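PDB 4DXK: mandelate racemase / muconate lactonizing enzyme family protein from Agrobacterium tumefaciens, which belongs to the mandelate racemase subgroup of the enolase superfamily and probably acts as a metal-dependent lyase or racemase. Local coordinates for residues P191-A196 against A226-K231; E198-I203 against Y236-H241. All coordinates share one frame; numbering follows the deposited sequence. Where two conformers were deposited one is given.

Contact 1: P191-A196 against A226-K231; sequences PDLKSA and AMQIAK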
loop_
_atom_site.group_PDB
_atom_site.type_symbol
_atom_site.label_atom_id
_atom_site.label_comp_id
_atom_site.label_asym_id
_atom_site.label_seq_id
_atom_site.Cartn_x
_atom_site.Cartn_y
_atom_site.Cartn_z
ATOM N N PRO A 191 22.462 -8.725 -30.633
ATOM C CA PRO A 191 22.472 -8.527 -32.092
ATOM C C PRO A 191 21.069 -8.584 -32.714
ATOM O O PRO A 191 20.789 -7.794 -33.616
ATOM C CB PRO A 191 23.331 -9.689 -32.599
ATOM C CG PRO A 191 24.258 -9.978 -31.467
ATOM C CD PRO A 191 23.411 -9.786 -30.233
ATOM N N ASP A 192 20.200 -9.476 -32.247
ATOM C CA ASP A 192 18.842 -9.523 -32.788
ATOM C C ASP A 192 18.031 -8.287 -32.400
ATOM O O ASP A 192 17.186 -7.814 -33.171
ATOM C CB ASP A 192 18.122 -10.791 -32.341
ATOM C CG ASP A 192 18.602 -12.026 -33.075
ATOM O OD1 ASP A 192 19.326 -11.887 -34.086
ATOM O OD2 ASP A 192 18.247 -13.139 -32.641
ATOM N N LEU A 193 18.276 -7.768 -31.201
ATOM C CA LEU A 193 17.648 -6.524 -30.773
ATOM C C LEU A 193 18.103 -5.374 -31.682
ATOM O O LEU A 193 17.277 -4.606 -32.187
ATOM C CB LEU A 193 17.967 -6.262 -29.297
ATOM C CG LEU A 193 17.566 -4.926 -28.672
ATOM C CD1 LEU A 193 16.126 -4.584 -28.980
ATOM C CD2 LEU A 193 17.776 -4.976 -27.162
ATOM N N LYS A 194 19.407 -5.274 -31.921
ATOM C CA LYS A 194 19.938 -4.239 -32.811
ATOM C C LYS A 194 19.326 -4.314 -34.214
ATOM O O LYS A 194 18.987 -3.290 -34.805
ATOM C CB LYS A 194 21.463 -4.326 -32.871
ATOM C CG LYS A 194 22.131 -3.239 -33.691
ATOM C CD LYS A 194 23.618 -3.154 -33.377
ATOM C CE LYS A 194 24.334 -4.462 -33.670
ATOM N NZ LYS A 194 25.000 -4.443 -35.005
ATOM N N SER A 195 19.175 -5.525 -34.738
ATOM C CA SER A 195 18.569 -5.698 -36.054
ATOM C C SER A 195 17.119 -5.227 -36.073
ATOM O O SER A 195 16.683 -4.592 -37.036
ATOM C CB SER A 195 18.649 -7.156 -36.490
ATOM O OG SER A 195 19.998 -7.553 -36.639
ATOM N N ALA A 196 16.377 -5.532 -35.013
ATOM C CA ALA A 196 14.974 -5.138 -34.935
ATOM C C ALA A 196 14.786 -3.624 -34.750
ATOM O O ALA A 196 13.708 -3.094 -35.026
ATOM C CB ALA A 196 14.278 -5.909 -33.833
ATOM N N ALA A 226 10.792 -8.056 -22.482
ATOM C CA ALA A 226 9.931 -6.921 -22.817
ATOM C C ALA A 226 10.508 -5.610 -22.270
ATOM O O ALA A 226 10.549 -4.594 -22.979
ATOM C CB ALA A 226 8.520 -7.153 -22.299
ATOM N N MET A 227 10.960 -5.625 -21.017
ATOM C CA MET A 227 11.538 -4.416 -20.426
ATOM C C MET A 227 12.866 -4.044 -21.089
ATOM O O MET A 227 13.155 -2.865 -21.287
ATOM C CB MET A 227 11.694 -4.554 -18.904
ATOM C CG MET A 227 10.372 -4.562 -18.147
ATOM S SD MET A 227 10.526 -4.445 -16.353
ATOM C CE MET A 227 11.367 -5.993 -15.965
ATOM N N GLN A 228 13.663 -5.047 -21.445
ATOM C CA GLN A 228 14.925 -4.815 -22.140
ATOM C C GLN A 228 14.686 -4.114 -23.480
ATOM O O GLN A 228 15.366 -3.142 -23.825
ATOM C CB GLN A 228 15.605 -6.166 -22.362
ATOM C CG GLN A 228 16.936 -6.109 -23.078
ATOM C CD GLN A 228 17.484 -7.493 -23.349
ATOM O OE1 GLN A 228 16.915 -8.495 -22.922
ATOM N NE2 GLN A 228 18.602 -7.556 -24.060
ATOM N N ILE A 229 13.713 -4.616 -24.233
ATOM C CA ILE A 229 13.346 -4.025 -25.516
ATOM C C ILE A 229 12.801 -2.607 -25.345
ATOM O O ILE A 229 13.164 -1.694 -26.100
ATOM C CB ILE A 229 12.325 -4.916 -26.267
ATOM C CG1 ILE A 229 12.958 -6.254 -26.662
ATOM C CG2 ILE A 229 11.748 -4.183 -27.477
ATOM C CD1 ILE A 229 11.949 -7.304 -27.087
ATOM N N ALA A 230 11.936 -2.424 -24.348
ATOM C CA ALA A 230 11.342 -1.116 -24.084
ATOM C C ALA A 230 12.435 -0.073 -23.868
ATOM O O ALA A 230 12.397 1.008 -24.462
ATOM C CB ALA A 230 10.421 -1.173 -22.878
ATOM N N LYS A 231 13.398 -0.389 -23.010
ATOM C CA LYS A 231 14.496 0.542 -22.742
ATOM C C LYS A 231 15.287 0.853 -24.009
ATOM O O LYS A 231 15.641 2.013 -24.271
ATOM C CB LYS A 231 15.427 -0.006 -21.661
ATOM C CG LYS A 231 14.765 -0.125 -20.301
ATOM C CD LYS A 231 15.772 -0.361 -19.186
ATOM C CE LYS A 231 16.514 -1.667 -19.363
ATOM N NZ LYS A 231 17.642 -1.805 -18.386
#
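Leu193 and Gln228 both carry CG anti to their own backbone N (chi1 172° and 180°), and this swing sends the two side chains into the groove between their helices. Leu193 starts out already aimed at the partner helix, and its two methyls split the work. CD2 meets the amide end of Gln228, with NE2 at 4.1 Å, a loose van der Waals contact of a methyl against an amide nitrogen. CD1 turns to Ile229 and lies 4.3 Å from its CG1, the apolar half of the contact. Gln228 leaves its helix at a slant to the partner and reaches Leu193 because its chain stays extended beyond CG, chi2 being -176°. The backbones stay well apart: even the closest pair, Leu193 CA and Ile229 CA, are separated by 7.2 Å, and no hydrogen bond crosses between the segments. Phe176, from the loop after strand 170-173, touches both Leu193 and Ile229 and so fills in beside the pair. At the start of the first helix, Asp192 forms a salt bridge with Lys182. This is side-by-side packing of successive outer helices, 190-207 and 223-232, as expected in the alpha/beta barrel of the enolase superfamily.

Contact 2: E198-I203 against Y236-H241; sequences EPFEKI and YQTFWH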
loop_
_atom_site.group_PDB
_atom_site.type_symbol
_atom_site.label_atom_id
_atom_site.label_comp_id
_atom_site.label_asym_id
_atom_site.label_seq_id
_atom_site.Cartn_x
_atom_site.Cartn_y
_atom_site.Cartn_z
ATOM N N GLU A 198 16.549 -1.425 -36.459
ATOM C CA GLU A 198 16.858 -0.771 -37.728
ATOM C C GLU A 198 15.683 -0.087 -38.453
ATOM O O GLU A 198 15.865 0.995 -39.003
ATOM C CB GLU A 198 17.627 -1.724 -38.642
ATOM C CG GLU A 198 19.013 -2.060 -38.090
ATOM C CD GLU A 198 19.906 -2.765 -39.091
ATOM O OE1 GLU A 198 19.409 -3.655 -39.811
ATOM O OE2 GLU A 198 21.106 -2.426 -39.151
ATOM N N PRO A 199 14.474 -0.687 -38.440
ATOM C CA PRO A 199 13.368 0.049 -39.067
ATOM C C PRO A 199 13.103 1.407 -38.416
ATOM O O PRO A 199 12.716 2.345 -39.111
ATOM C CB PRO A 199 12.167 -0.876 -38.851
ATOM C CG PRO A 199 12.758 -2.238 -38.758
ATOM C CD PRO A 199 14.083 -2.065 -38.082
ATOM N N PHE A 200 13.279 1.502 -37.101
ATOM C CA PHE A 200 13.085 2.773 -36.414
ATOM C C PHE A 200 14.114 3.801 -36.890
ATOM O O PHE A 200 13.777 4.963 -37.138
ATOM C CB PHE A 200 13.164 2.576 -34.901
ATOM C CG PHE A 200 12.111 1.648 -34.364
ATOM C CD1 PHE A 200 10.867 2.130 -33.989
ATOM C CD2 PHE A 200 12.360 0.286 -34.260
ATOM C CE1 PHE A 200 9.891 1.269 -33.508
ATOM C CE2 PHE A 200 11.389 -0.576 -33.783
ATOM C CZ PHE A 200 10.156 -0.088 -33.407
ATOM N N GLU A 201 15.367 3.369 -37.006
ATOM C CA GLU A 201 16.437 4.226 -37.508
ATOM C C GLU A 201 16.106 4.726 -38.904
ATOM O O GLU A 201 16.248 5.912 -39.207
ATOM C CB GLU A 201 17.752 3.449 -37.550
ATOM C CG GLU A 201 18.298 3.085 -36.189
ATOM C CD GLU A 201 19.202 1.870 -36.230
ATOM O OE1 GLU A 201 19.902 1.673 -37.247
ATOM O OE2 GLU A 201 19.205 1.112 -35.238
ATOM N N LYS A 202 15.662 3.808 -39.756
ATOM C CA LYS A 202 15.369 4.141 -41.147
ATOM C C LYS A 202 14.190 5.114 -41.262
ATOM O O LYS A 202 14.234 6.061 -42.046
ATOM C CB LYS A 202 15.132 2.872 -41.978
ATOM C CG LYS A 202 16.334 1.922 -42.019
ATOM C CD LYS A 202 16.162 0.809 -43.051
ATOM C CE LYS A 202 16.766 -0.508 -42.562
ATOM N NZ LYS A 202 18.202 -0.371 -42.195
ATOM N N ILE A 203 13.147 4.906 -40.465
ATOM C CA ILE A 203 12.008 5.820 -40.483
ATOM C C ILE A 203 12.415 7.216 -40.020
ATOM O O ILE A 203 12.079 8.210 -40.665
ATOM C CB ILE A 203 10.848 5.307 -39.603
ATOM C CG1 ILE A 203 10.253 4.034 -40.206
ATOM C CG2 ILE A 203 9.768 6.377 -39.463
ATOM C CD1 ILE A 203 9.377 3.243 -39.242
ATOM N N TYR A 236 14.185 6.366 -30.035
ATOM C CA TYR A 236 13.378 6.498 -31.245
ATOM C C TYR A 236 12.043 7.198 -31.050
ATOM O O TYR A 236 11.255 7.306 -31.991
ATOM C CB TYR A 236 13.212 5.140 -31.924
ATOM C CG TYR A 236 14.549 4.495 -32.173
ATOM C CD1 TYR A 236 15.354 4.913 -33.224
ATOM C CD2 TYR A 236 15.034 3.503 -31.328
ATOM C CE1 TYR A 236 16.594 4.343 -33.440
ATOM C CE2 TYR A 236 16.269 2.927 -31.538
ATOM C CZ TYR A 236 17.043 3.352 -32.597
ATOM O OH TYR A 236 18.277 2.782 -32.813
ATOM N N GLN A 237 11.802 7.684 -29.836
ATOM C CA GLN A 237 10.588 8.444 -29.537
ATOM C C GLN A 237 9.326 7.706 -29.983
ATOM O O GLN A 237 8.506 8.248 -30.720
ATOM C CB GLN A 237 10.634 9.829 -30.195
ATOM C CG GLN A 237 11.814 10.690 -29.756
ATOM C CD GLN A 237 13.063 10.467 -30.593
ATOM O OE1 GLN A 237 12.994 10.319 -31.818
ATOM N NE2 GLN A 237 14.215 10.444 -29.933
ATOM N N THR A 238 9.183 6.463 -29.538
ATOM C CA THR A 238 8.015 5.672 -29.896
ATOM C C THR A 238 6.744 6.232 -29.251
ATOM O O THR A 238 6.794 6.852 -28.188
ATOM C CB THR A 238 8.222 4.202 -29.536
ATOM O OG1 THR A 238 8.590 4.103 -28.155
ATOM C CG2 THR A 238 9.326 3.606 -30.397
ATOM N N PHE A 239 5.613 6.022 -29.910
ATOM C CA PHE A 239 4.357 6.633 -29.491
ATOM C C PHE A 239 3.611 5.784 -28.466
ATOM O O PHE A 239 3.090 6.300 -27.477
ATOM C CB PHE A 239 3.479 6.870 -30.717
ATOM C CG PHE A 239 2.244 7.672 -30.438
ATOM C CD1 PHE A 239 2.331 9.024 -30.136
ATOM C CD2 PHE A 239 0.991 7.076 -30.480
ATOM C CE1 PHE A 239 1.188 9.775 -29.890
ATOM C CE2 PHE A 239 -0.156 7.820 -30.245
ATOM C CZ PHE A 239 -0.056 9.170 -29.940
ATOM N N TRP A 240 3.545 4.480 -28.718
ATOM C CA TRP A 240 2.987 3.546 -27.745
ATOM C C TRP A 240 3.611 2.176 -27.914
ATOM O O TRP A 240 4.154 1.871 -28.980
ATOM C CB TRP A 240 1.453 3.528 -27.790
ATOM C CG TRP A 240 0.719 2.765 -28.880
ATOM C CD1 TRP A 240 0.983 1.508 -29.375
ATOM C CD2 TRP A 240 -0.482 3.203 -29.524
ATOM N NE1 TRP A 240 0.015 1.153 -30.298
ATOM C CE2 TRP A 240 -0.896 2.174 -30.395
ATOM C CE3 TRP A 240 -1.244 4.373 -29.454
ATOM C CZ2 TRP A 240 -2.035 2.294 -31.203
ATOM C CZ3 TRP A 240 -2.383 4.474 -30.232
ATOM C CH2 TRP A 240 -2.764 3.445 -31.098
ATOM N N HIS A 241 3.553 1.372 -26.856
ATOM C CA HIS A 241 4.049 -0.000 -26.868
ATOM C C HIS A 241 2.868 -0.901 -26.588
ATOM O O HIS A 241 2.363 -0.959 -25.455
ATOM C CB HIS A 241 5.148 -0.200 -25.823
ATOM C CG HIS A 241 6.421 0.513 -26.154
ATOM N ND1 HIS A 241 7.508 0.534 -25.303
ATOM C CD2 HIS A 241 6.788 1.231 -27.242
ATOM C CE1 HIS A 241 8.483 1.238 -25.851
ATOM N NE2 HIS A 241 8.070 1.679 -27.026
#
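Phe200 lays its CB over one face of the Tyr236 ring, 3.6 Å from Tyr236 CG. Phe200 CB sits toward the rim of that face, 3.9 Å from the centroid of the Tyr236 ring and 25° off the ring normal, a CH-pi contact. The two aromatic rings are only obliquely related, with planes at 39°. Phe200 CG lies beside its backbone N (chi1 -61°), which carries the ring past Tyr236 toward Thr238, whose CG2 comes to 3.9 Å from Phe200 CE1. The next residue, Glu201, crosses the far end of the tyrosine, its CG 3.5 Å from Tyr236 CE1; this side chain was modelled in two conformers, so the approach holds for one of them and is doubtful as a fixed contact. Thr238 divides its two branches between neighbours, since the methyl faces Phe200 while OG1 shares a 2.7 Å hydrogen bond with His241 NE2. With ND1 of the same imidazole hydrogen-bonded to the hydroxyl of Tyr256, both ring nitrogens are engaged and the rotation of the ring is fixed. The turn is also held through its backbone, as Arg204 donates to the carbonyl oxygen of Tyr236. Helix 190-207 lies on the outside of the barrel, with Phe200 packed inward on Ile173 of strand 170-173 and Val215 of strand 212-216, and with the run into strand 240-242 passing alongside.

From the N terminus, after strand 170-173 and the short helix 177-183 the chain enters helix 190-207, which supplies the first segment of both contacts, 191-196 and then 198-203. It continues through strand 212-216 to helix 223-232, where contact 1 closes a loop of 29 residues, and only afterwards reaches 236-241, where contact 2 closes one of 32. The two loops therefore cross, and both enclose strand 212-216. Contact 1 joins helix to helix, whereas contact 2 joins the same first helix to the approach to strand 240-242. They meet directly where Ala230 CA packs 4.1 Å from His241 CE1, joining helix 223-232 to the strand 240-242 that follows it.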